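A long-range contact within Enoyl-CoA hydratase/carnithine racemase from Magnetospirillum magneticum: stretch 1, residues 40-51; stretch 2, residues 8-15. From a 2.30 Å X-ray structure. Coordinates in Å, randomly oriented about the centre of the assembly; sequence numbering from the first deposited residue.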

ATOM      1  N   ALA C  40     -21.223  -8.354  31.243  1.00 31.60           N
ATOM      2  CA  ALA C  40     -21.965  -7.684  32.315  1.00 30.24           C
ATOM      3  C   ALA C  40     -21.147  -7.707  33.608  1.00 29.78           C
ATOM      4  O   ALA C  40     -21.001  -6.704  34.292  1.00 32.84           O
ATOM      5  CB  ALA C  40     -23.315  -8.346  32.519  1.00 28.70           C
ATOM      6  N   LYS C  41     -20.541  -8.832  33.909  1.00 31.13           N
ATOM      7  CA  LYS C  41     -19.715  -8.892  35.090  1.00 35.05           C
ATOM      8  C   LYS C  41     -18.527  -7.918  34.987  1.00 33.66           C
ATOM      9  O   LYS C  41     -18.284  -7.113  35.890  1.00 32.82           O
ATOM     10  CB  LYS C  41     -19.272 -10.333  35.317  1.00 40.84           C
ATOM     11  CG  LYS C  41     -18.015 -10.411  36.162  1.00 57.20           C
ATOM     12  CD  LYS C  41     -17.275 -11.758  36.216  1.00 67.44           C
ATOM     13  CE  LYS C  41     -15.731 -11.634  36.240  1.00 66.10           C
ATOM     14  NZ  LYS C  41     -15.162 -10.507  37.045  1.00 62.82           N
ATOM     15  N   GLY C  42     -17.806  -7.971  33.867  1.00 30.61           N
ATOM     16  CA  GLY C  42     -16.636  -7.150  33.695  1.00 28.77           C
ATOM     17  C   GLY C  42     -16.992  -5.689  33.738  1.00 28.25           C
ATOM     18  O   GLY C  42     -16.277  -4.885  34.308  1.00 29.20           O
ATOM     19  N   GLU C  43     -18.108  -5.328  33.141  1.00 30.69           N
ATOM     20  CA  GLU C  43     -18.520  -3.919  33.110  1.00 34.65           C
ATOM     21  C   GLU C  43     -18.785  -3.376  34.494  1.00 36.24           C
ATOM     22  O   GLU C  43     -18.488  -2.218  34.738  1.00 33.48           O
ATOM     23  CB  GLU C  43     -19.747  -3.710  32.230  1.00 37.64           C
ATOM     24  CG  GLU C  43     -19.415  -3.674  30.739  1.00 42.51           C
ATOM     25  CD  GLU C  43     -18.871  -2.320  30.287  1.00 48.42           C
ATOM     26  OE1 GLU C  43     -19.660  -1.341  30.172  1.00 57.48           O
ATOM     27  OE2 GLU C  43     -17.653  -2.227  30.030  1.00 52.35           O
ATOM     28  N   ALA C  44     -19.288  -4.225  35.389  1.00 38.33           N
ATOM     29  CA  ALA C  44     -19.589  -3.848  36.781  1.00 40.30           C
ATOM     30  C   ALA C  44     -18.428  -4.046  37.749  1.00 38.84           C
ATOM     31  O   ALA C  44     -18.407  -3.444  38.807  1.00 36.98           O
ATOM     32  CB  ALA C  44     -20.772  -4.636  37.276  1.00 37.12           C
ATOM     33  N   ASP C  45     -17.428  -4.828  37.362  1.00 38.09           N
ATOM     34  CA  ASP C  45     -16.311  -5.136  38.256  1.00 38.00           C
ATOM     35  C   ASP C  45     -15.246  -4.049  38.271  1.00 40.73           C
ATOM     36  O   ASP C  45     -14.558  -3.766  37.271  1.00 41.48           O
ATOM     37  CB  ASP C  45     -15.685  -6.457  37.821  1.00 41.80           C
ATOM     38  CG  ASP C  45     -14.591  -6.961  38.769  1.00 44.27           C
ATOM     39  OD1 ASP C  45     -14.149  -6.200  39.676  1.00 46.26           O
ATOM     40  OD2 ASP C  45     -14.167  -8.137  38.567  1.00 44.51           O
ATOM     41  N   ASP C  46     -15.056  -3.483  39.437  1.00 39.37           N
ATOM     42  CA  ASP C  46     -14.076  -2.461  39.631  1.00 42.57           C
ATOM     43  C   ASP C  46     -12.625  -2.927  39.449  1.00 38.60           C
ATOM     44  O   ASP C  46     -11.748  -2.120  39.229  1.00 38.10           O
ATOM     45  CB  ASP C  46     -14.261  -1.899  41.014  1.00 51.71           C
ATOM     46  CG  ASP C  46     -13.472  -0.614  41.227  1.00 58.99           C
ATOM     47  OD1 ASP C  46     -12.684  -0.117  40.423  1.00 71.89           O
ATOM     48  OD2 ASP C  46     -13.584  -0.093  42.286  1.00 72.09           O
ATOM     49  N   ASP C  47     -12.350  -4.205  39.520  1.00 38.34           N
ATOM     50  CA  ASP C  47     -10.981  -4.678  39.264  1.00 42.65           C
ATOM     51  C   ASP C  47     -10.664  -4.847  37.795  1.00 36.29           C
ATOM     52  O   ASP C  47      -9.543  -5.184  37.433  1.00 32.44           O
ATOM     53  CB  ASP C  47     -10.765  -6.044  39.919  1.00 50.25           C
ATOM     54  CG  ASP C  47     -10.890  -5.990  41.432  1.00 56.32           C
ATOM     55  OD1 ASP C  47     -10.277  -5.094  42.034  1.00 59.57           O
ATOM     56  OD2 ASP C  47     -11.604  -6.830  42.002  1.00 63.58           O
ATOM     57  N   VAL C  48     -11.663  -4.659  36.953  1.00 33.66           N
ATOM     58  CA  VAL C  48     -11.501  -4.802  35.514  1.00 32.00           C
ATOM     59  C   VAL C  48     -11.446  -3.455  34.786  1.00 29.52           C
ATOM     60  O   VAL C  48     -12.346  -2.638  34.918  1.00 27.86           O
ATOM     61  CB  VAL C  48     -12.660  -5.570  34.948  1.00 31.35           C
ATOM     62  CG1 VAL C  48     -12.597  -5.569  33.429  1.00 34.67           C
ATOM     63  CG2 VAL C  48     -12.616  -6.976  35.476  1.00 32.03           C
ATOM     64  N   ASN C  49     -10.377  -3.252  34.034  1.00 27.98           N
ATOM     65  CA  ASN C  49     -10.228  -2.074  33.225  1.00 28.55           C
ATOM     66  C   ASN C  49     -10.422  -2.311  31.745  1.00 28.62           C
ATOM     67  O   ASN C  49     -10.822  -1.387  31.044  1.00 25.73           O
ATOM     68  CB  ASN C  49      -8.836  -1.511  33.404  1.00 31.23           C
ATOM     69  CG  ASN C  49      -8.633  -0.894  34.773  1.00 32.48           C
ATOM     70  OD1 ASN C  49      -9.545  -0.819  35.589  1.00 34.35           O
ATOM     71  ND2 ASN C  49      -7.456  -0.391  34.994  1.00 31.72           N
ATOM     72  N   VAL C  50     -10.159  -3.535  31.285  1.00 25.79           N
ATOM     73  CA  VAL C  50     -10.150  -3.834  29.874  1.00 25.18           C
ATOM     74  C   VAL C  50     -10.599  -5.269  29.676  1.00 24.15           C
ATOM     75  O   VAL C  50     -10.262  -6.115  30.485  1.00 25.26           O
ATOM     76  CB  VAL C  50      -8.714  -3.694  29.345  1.00 26.42           C
ATOM     77  CG1 VAL C  50      -8.612  -4.057  27.877  1.00 26.25           C
ATOM     78  CG2 VAL C  50      -8.246  -2.278  29.530  1.00 28.30           C
ATOM     79  N   PHE C  51     -11.262  -5.546  28.552  1.00 25.18           N
ATOM     80  CA  PHE C  51     -11.547  -6.918  28.108  1.00 25.64           C
ATOM     81  C   PHE C  51     -10.598  -7.381  27.038  1.00 25.81           C
ATOM     82  O   PHE C  51     -10.206  -6.619  26.170  1.00 24.50           O
ATOM     83  CB  PHE C  51     -12.925  -7.000  27.493  1.00 27.20           C
ATOM     84  CG  PHE C  51     -14.050  -6.738  28.461  1.00 26.30           C
ATOM     85  CD1 PHE C  51     -14.588  -7.769  29.178  1.00 26.49           C
ATOM     86  CD2 PHE C  51     -14.599  -5.473  28.587  1.00 25.02           C
ATOM     87  CE1 PHE C  51     -15.633  -7.538  30.061  1.00 28.22           C
ATOM     88  CE2 PHE C  51     -15.645  -5.237  29.449  1.00 25.91           C
ATOM     89  CZ  PHE C  51     -16.152  -6.257  30.209  1.00 26.82           C
TER
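Stretch 2 (8-15) HVEGGVQV

The most unusual feature of this contact is a single carbonyl that serves two consecutive amides: G12 O accepts a hydrogen bond from N49 N at 2.7 Å and another from V50 N at 3.1 Å. The first is the straighter of the two, with an N-H...O angle of 160° against 142°. G12 belongs to the tight turn of a hairpin, and its carbonyl meets stretch 1 just where the loop after the helix becomes a strand.

Stretch 2 is that hairpin. Residues 8-10 and 13-15 are antiparallel strands, paired by backbone hydrogen bonds between H8 and V15 and between E10 and V13, and joined by a type I' turn from E10 to V13. Both central turn residues are glycines with positive phi. At G12 (84/3) a CB would be jammed against the carbonyl oxygen of the preceding residue, so the backbone itself calls for glycine; at G11 positive phi favours it. The bare CA of G12 also lies 3.4 Å from D47 O, in a nearly linear CA-H...O contact.

From the turn, the second hairpin strand runs parallel to the start of the strand at V50. V50 pairs with V13 (CA to CA 4.9 Å) and F51 with Q14 (CA to CA 4.7 Å). Q14 N donates to V50 O at 2.8 Å, and two CA-H...O contacts fill in the ladder: V13 CA to V50 O at 3.3 Å and F51 CA to Q14 O at 3.4 Å. Side chains alternate, V50 and V13 on one face of the sheet, F51 and Q14 on the other.

Q14 has the largest area covered by the opposing stretch. Its extended chain, t at chi1 and chi2, reaches K41 and G42 in the last turn of the helix, bringing Q14 OE1 to 3.2 Å from G42 CA and 3.4 Å from K41 CE. The absence of a side chain at G42 makes this room: a CB there would clash with both Q14 OE1 and F51 CE1. Lower on the same side chain, Q14 CB lies 4.0 Å from F51 CD1, oblique to the ring.

The first hairpin strand contributes V9, whose CB points toward stretch 1. V9 CG2 packs on V48 CG2 at 3.9 Å, and K41 NZ lies 3.8 Å from V9 CG2. The lysine ammonium is held by a salt bridge from K41 NZ to D45 OD2 at 3.0 Å, while D45 OD1 accepts D47 N at 2.7 Å within the type I turn from D45 to V48.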

ATOM      1  N   HIS C   8     -11.645 -15.073  33.114  1.00 38.32           N
ATOM      2  CA  HIS C   8     -10.932 -14.824  34.349  1.00 37.59           C
ATOM      3  C   HIS C   8     -10.245 -13.475  34.263  1.00 36.25           C
ATOM      4  O   HIS C   8     -10.071 -12.955  33.176  1.00 34.13           O
ATOM      5  CB  HIS C   8      -9.916 -15.931  34.585  1.00 38.59           C
ATOM      6  CG  HIS C   8      -8.753 -15.876  33.659  1.00 42.96           C
ATOM      7  ND1 HIS C   8      -7.594 -15.202  33.972  1.00 46.36           N
ATOM      8  CD2 HIS C   8      -8.564 -16.402  32.427  1.00 43.49           C
ATOM      9  CE1 HIS C   8      -6.728 -15.336  32.980  1.00 46.05           C
ATOM     10  NE2 HIS C   8      -7.289 -16.066  32.035  1.00 46.50           N
ATOM     11  N   VAL C   9      -9.853 -12.918  35.404  1.00 35.66           N
ATOM     12  CA  VAL C   9      -9.257 -11.588  35.455  1.00 37.75           C
ATOM     13  C   VAL C   9      -7.794 -11.646  35.852  1.00 40.13           C
ATOM     14  O   VAL C   9      -7.471 -12.316  36.781  1.00 42.51           O
ATOM     15  CB  VAL C   9      -9.977 -10.730  36.491  1.00 37.82           C
ATOM     16  CG1 VAL C   9      -9.361  -9.351  36.535  1.00 39.68           C
ATOM     17  CG2 VAL C   9     -11.459 -10.640  36.167  1.00 37.87           C
ATOM     18  N   GLU C  10      -6.919 -10.927  35.152  1.00 45.34           N
ATOM     19  CA  GLU C  10      -5.503 -10.808  35.485  1.00 43.37           C
ATOM     20  C   GLU C  10      -5.067  -9.367  35.273  1.00 41.05           C
ATOM     21  O   GLU C  10      -5.162  -8.844  34.151  1.00 46.26           O
ATOM     22  CB  GLU C  10      -4.716 -11.612  34.406  1.00 50.97           C
ATOM     23  CG  GLU C  10      -4.128 -13.011  34.531  1.00 57.90           C
ATOM     24  CD  GLU C  10      -3.509 -13.405  33.186  1.00 56.83           C
ATOM     25  OE1 GLU C  10      -3.987 -14.345  32.518  1.00 44.51           O
ATOM     26  OE2 GLU C  10      -2.529 -12.742  32.805  1.00 61.28           O
ATOM     27  N   GLY C  11      -4.525  -8.729  36.296  1.00 37.67           N
ATOM     28  CA  GLY C  11      -3.885  -7.417  36.116  1.00 35.83           C
ATOM     29  C   GLY C  11      -4.749  -6.388  35.447  1.00 33.94           C
ATOM     30  O   GLY C  11      -4.291  -5.663  34.545  1.00 37.98           O
ATOM     31  N   GLY C  12      -6.015  -6.356  35.846  1.00 31.58           N
ATOM     32  CA  GLY C  12      -6.962  -5.400  35.303  1.00 30.64           C
ATOM     33  C   GLY C  12      -7.631  -5.785  33.979  1.00 29.25           C
ATOM     34  O   GLY C  12      -8.404  -4.987  33.423  1.00 30.32           O
ATOM     35  N   VAL C  13      -7.327  -6.985  33.475  1.00 26.54           N
ATOM     36  CA  VAL C  13      -7.799  -7.436  32.192  1.00 25.95           C
ATOM     37  C   VAL C  13      -8.693  -8.623  32.368  1.00 26.74           C
ATOM     38  O   VAL C  13      -8.292  -9.629  32.925  1.00 25.72           O
ATOM     39  CB  VAL C  13      -6.621  -7.880  31.310  1.00 25.83           C
ATOM     40  CG1 VAL C  13      -7.126  -8.368  29.976  1.00 26.44           C
ATOM     41  CG2 VAL C  13      -5.649  -6.741  31.076  1.00 26.11           C
ATOM     42  N   GLN C  14      -9.914  -8.539  31.864  1.00 29.51           N
ATOM     43  CA  GLN C  14     -10.786  -9.696  31.870  1.00 27.07           C
ATOM     44  C   GLN C  14     -10.689 -10.473  30.576  1.00 26.63           C
ATOM     45  O   GLN C  14     -11.089  -9.993  29.538  1.00 27.76           O
ATOM     46  CB  GLN C  14     -12.216  -9.320  32.069  1.00 30.17           C
ATOM     47  CG  GLN C  14     -13.022 -10.591  32.229  1.00 33.02           C
ATOM     48  CD  GLN C  14     -14.382 -10.359  32.839  1.00 40.52           C
ATOM     49  OE1 GLN C  14     -14.536  -9.572  33.761  1.00 51.03           O
ATOM     50  NE2 GLN C  14     -15.386 -11.039  32.310  1.00 44.85           N
ATOM     51  N   VAL C  15     -10.142 -11.674  30.661  1.00 25.72           N
ATOM     52  CA  VAL C  15      -9.934 -12.511  29.534  1.00 26.08           C
ATOM     53  C   VAL C  15     -11.164 -13.353  29.345  1.00 28.59           C
ATOM     54  O   VAL C  15     -11.674 -13.936  30.298  1.00 33.16           O
ATOM     55  CB  VAL C  15      -8.773 -13.444  29.788  1.00 27.10           C
ATOM     56  CG1 VAL C  15      -8.558 -14.360  28.593  1.00 29.35           C
ATOM     57  CG2 VAL C  15      -7.517 -12.645  30.042  1.00 27.51           C
TER